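Local coordinates for protein cytosolic malate dehydrogenase (Trichomonas vaginalis, PDB 4UUO) that probably interconverts malate and oxaloacetate, using NAD as the redox partner, at residues E274-K279 and E300-N305. Sequence-based numbering, arbitrary orientation.
Sequences EPYGIK and EGLELN
Pro275 and Glu300 bring the two loops to a CA-CA distance of 6.1 Å, with no clear direct hydrogen bond between the segments. Instead, a water accepts from Tyr276 N at 2.9 Å and donates to Glu300 O at 2.9 Å, tying backbone to backbone. Pro275-Ile278 form a tight turn, closed by Ile278 N bonding to Pro275 O at 3.0 Å; Tyr276 and Gly277 both take positive phi, 57° and 69°. From this turn the Tyr276 side chain reaches across, its CG set anti to the carbonyl carbon (chi1 -53°), and lies against the 300-305 loop. The bridging water sits over the centre of one ring face, while the amide N of Leu302 approaches the ring rim close to the ring plane. Leu304 crosses the tyrosine at about a right angle, and its CD1 methyl meets ring atom CD1 of Tyr276 at 3.6 Å, an oblique approach. Leu302 CB, CG and CD1 gather round the phenol oxygen, with CB also 4.1 Å from Tyr276 CE1. The phenol OH hydrogen-bonds to Val299 O, just before the segment, and the ring also meets Trp182 edge-to-face. The methylene CG of Glu300 lies 4.4 Å from Pro275 CB, a loose touch. Leu304 continues onto Lys309 and Leu312 of helix 306-329, which Asn305 caps at its N-terminus through OD1 and Val308 N. This surface contact, away from the predicted active site, joins two loops of the C-terminal alpha/beta domain of the LDH/MDH fold: the turn-bearing connection between antiparallel strands 264-269 and 283-290, and the link from strand 296-298 into helix 306-329.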
ATOM      1  N   GLU A 274      26.040 -19.015  20.119  1.00139.43           N
ATOM      2  CA  GLU A 274      26.910 -17.938  19.636  1.00134.55           C
ATOM      3  C   GLU A 274      27.580 -18.290  18.315  1.00123.14           C
ATOM      4  O   GLU A 274      28.800 -18.453  18.265  1.00112.65           O
ATOM      5  CB  GLU A 274      27.981 -17.589  20.677  1.00125.18           C
ATOM      6  CG  GLU A 274      27.454 -16.860  21.904  1.00134.67           C
ATOM      7  CD  GLU A 274      28.562 -16.385  22.829  1.00133.49           C
ATOM      8  OE1 GLU A 274      29.741 -16.419  22.415  1.00143.80           O
ATOM      9  OE2 GLU A 274      28.255 -15.973  23.970  1.00119.09           O
ATOM     10  N   PRO A 275      26.784 -18.405  17.240  1.00121.51           N
ATOM     11  CA  PRO A 275      27.357 -18.795  15.948  1.00120.62           C
ATOM     12  C   PRO A 275      28.397 -17.783  15.479  1.00118.41           C
ATOM     13  O   PRO A 275      28.276 -16.599  15.802  1.00114.49           O
ATOM     14  CB  PRO A 275      26.142 -18.819  15.010  1.00125.36           C
ATOM     15  CG  PRO A 275      24.937 -18.854  15.919  1.00124.27           C
ATOM     16  CD  PRO A 275      25.347 -18.099  17.139  1.00116.89           C
ATOM     17  N   TYR A 276      29.414 -18.255  14.761  1.00119.44           N
ATOM     18  CA  TYR A 276      30.444 -17.393  14.176  1.00116.42           C
ATOM     19  C   TYR A 276      31.166 -16.522  15.211  1.00116.10           C
ATOM     20  O   TYR A 276      31.747 -15.490  14.862  1.00107.16           O
ATOM     21  CB  TYR A 276      29.831 -16.507  13.082  1.00112.46           C
ATOM     22  CG  TYR A 276      29.075 -17.290  12.034  1.00115.13           C
ATOM     23  CD1 TYR A 276      29.750 -17.931  11.000  1.00125.60           C
ATOM     24  CD2 TYR A 276      27.690 -17.403  12.084  1.00101.97           C
ATOM     25  CE1 TYR A 276      29.069 -18.659  10.041  1.00106.66           C
ATOM     26  CE2 TYR A 276      26.997 -18.130  11.128  1.00105.75           C
ATOM     27  CZ  TYR A 276      27.695 -18.754  10.109  1.00111.28           C
ATOM     28  OH  TYR A 276      27.024 -19.479   9.155  1.00106.71           O
ATOM     29  N   GLY A 277      31.127 -16.942  16.476  1.00111.11           N
ATOM     30  CA  GLY A 277      31.791 -16.219  17.548  1.00 97.24           C
ATOM     31  C   GLY A 277      31.144 -14.883  17.865  1.00121.42           C
ATOM     32  O   GLY A 277      31.742 -14.036  18.537  1.00108.93           O
ATOM     33  N   ILE A 278      29.926 -14.683  17.371  1.00113.44           N
ATOM     34  CA  ILE A 278      29.177 -13.475  17.697  1.00115.90           C
ATOM     35  C   ILE A 278      28.686 -13.579  19.132  1.00115.21           C
ATOM     36  O   ILE A 278      27.854 -14.428  19.456  1.00117.76           O
ATOM     37  CB  ILE A 278      27.991 -13.251  16.740  1.00116.95           C
ATOM     38  CG1 ILE A 278      28.502 -12.922  15.335  1.00122.95           C
ATOM     39  CG2 ILE A 278      27.096 -12.131  17.247  1.00110.32           C
ATOM     40  CD1 ILE A 278      29.463 -11.742  15.288  1.00105.70           C
ATOM     41  N   LYS A 279      29.222 -12.715  19.989  1.00115.36           N
ATOM     42  CA  LYS A 279      28.966 -12.780  21.422  1.00115.63           C
ATOM     43  C   LYS A 279      27.499 -12.497  21.751  1.00118.40           C
ATOM     44  O   LYS A 279      26.871 -11.601  21.169  1.00104.66           O
ATOM     45  CB  LYS A 279      29.889 -11.802  22.160  1.00113.76           C
ATOM     46  CG  LYS A 279      31.372 -12.098  21.938  1.00135.60           C
ATOM     47  CD  LYS A 279      32.259 -10.879  22.169  1.00154.17           C
ATOM     48  CE  LYS A 279      33.733 -11.240  21.998  1.00172.89           C
ATOM     49  NZ  LYS A 279      34.646 -10.066  22.126  1.00177.26           N
ATOM     50  N   GLU A 300      24.323 -22.056  10.336  1.00134.45           N
ATOM     51  CA  GLU A 300      25.519 -22.103  11.188  1.00129.50           C
ATOM     52  C   GLU A 300      26.852 -22.413  10.498  1.00140.14           C
ATOM     53  O   GLU A 300      27.898 -21.938  10.946  1.00155.66           O
ATOM     54  CB  GLU A 300      25.312 -23.128  12.307  1.00125.82           C
ATOM     55  CG  GLU A 300      24.476 -22.634  13.472  1.00127.43           C
ATOM     56  CD  GLU A 300      24.417 -23.640  14.608  1.00139.66           C
ATOM     57  OE1 GLU A 300      25.078 -24.696  14.508  1.00152.15           O
ATOM     58  OE2 GLU A 300      23.710 -23.376  15.603  1.00142.28           O
ATOM     59  N   GLY A 301      26.833 -23.213   9.437  1.00125.99           N
ATOM     60  CA  GLY A 301      28.075 -23.651   8.821  1.00123.85           C
ATOM     61  C   GLY A 301      28.385 -22.993   7.491  1.00137.12           C
ATOM     62  O   GLY A 301      28.162 -23.584   6.436  1.00153.82           O
ATOM     63  N   LEU A 302      28.908 -21.772   7.538  1.00147.93           N
ATOM     64  CA  LEU A 302      29.219 -21.025   6.320  1.00144.70           C
ATOM     65  C   LEU A 302      30.692 -20.626   6.262  1.00142.16           C
ATOM     66  O   LEU A 302      31.357 -20.508   7.294  1.00144.41           O
ATOM     67  CB  LEU A 302      28.336 -19.772   6.205  1.00125.22           C
ATOM     68  CG  LEU A 302      26.852 -19.932   5.850  1.00111.53           C
ATOM     69  CD1 LEU A 302      26.139 -18.589   5.859  1.00115.37           C
ATOM     70  CD2 LEU A 302      26.686 -20.599   4.503  1.00114.53           C
ATOM     71  N   GLU A 303      31.192 -20.423   5.047  1.00139.53           N
ATOM     72  CA  GLU A 303      32.558 -19.960   4.838  1.00140.49           C
ATOM     73  C   GLU A 303      32.598 -18.439   4.711  1.00129.21           C
ATOM     74  O   GLU A 303      32.135 -17.873   3.715  1.00127.44           O
ATOM     75  CB  GLU A 303      33.167 -20.610   3.591  1.00153.04           C
ATOM     76  CG  GLU A 303      33.237 -22.129   3.639  1.00158.88           C
ATOM     77  CD  GLU A 303      34.239 -22.639   4.656  1.00166.58           C
ATOM     78  OE1 GLU A 303      35.162 -21.879   5.021  1.00167.51           O
ATOM     79  OE2 GLU A 303      34.102 -23.802   5.091  1.00176.31           O
ATOM     80  N   LEU A 304      33.151 -17.781   5.724  1.00117.63           N
ATOM     81  CA  LEU A 304      33.253 -16.329   5.721  1.00117.84           C
ATOM     82  C   LEU A 304      34.669 -15.888   5.381  1.00120.26           C
ATOM     83  O   LEU A 304      35.628 -16.327   6.010  1.00126.45           O
ATOM     84  CB  LEU A 304      32.841 -15.752   7.077  1.00114.08           C
ATOM     85  CG  LEU A 304      31.472 -16.156   7.628  1.00109.16           C
ATOM     86  CD1 LEU A 304      31.178 -15.372   8.888  1.00 96.03           C
ATOM     87  CD2 LEU A 304      30.371 -15.948   6.597  1.00113.98           C
ATOM     88  N   ASN A 305      34.799 -15.021   4.385  1.00125.01           N
ATOM     89  CA  ASN A 305      36.104 -14.489   4.017  1.00126.88           C
ATOM     90  C   ASN A 305      36.543 -13.380   4.971  1.00122.31           C
ATOM     91  O   ASN A 305      35.808 -13.008   5.888  1.00129.46           O
ATOM     92  CB  ASN A 305      36.091 -13.980   2.571  1.00132.97           C
ATOM     93  CG  ASN A 305      34.834 -13.198   2.238  1.00130.22           C
ATOM     94  OD1 ASN A 305      34.774 -11.984   2.427  1.00119.73           O
ATOM     95  ND2 ASN A 305      33.823 -13.893   1.736  1.00130.63           N
TER
HETATM   96  O   HOH W   1      29.141 -20.771  13.352  1.00 84.48           O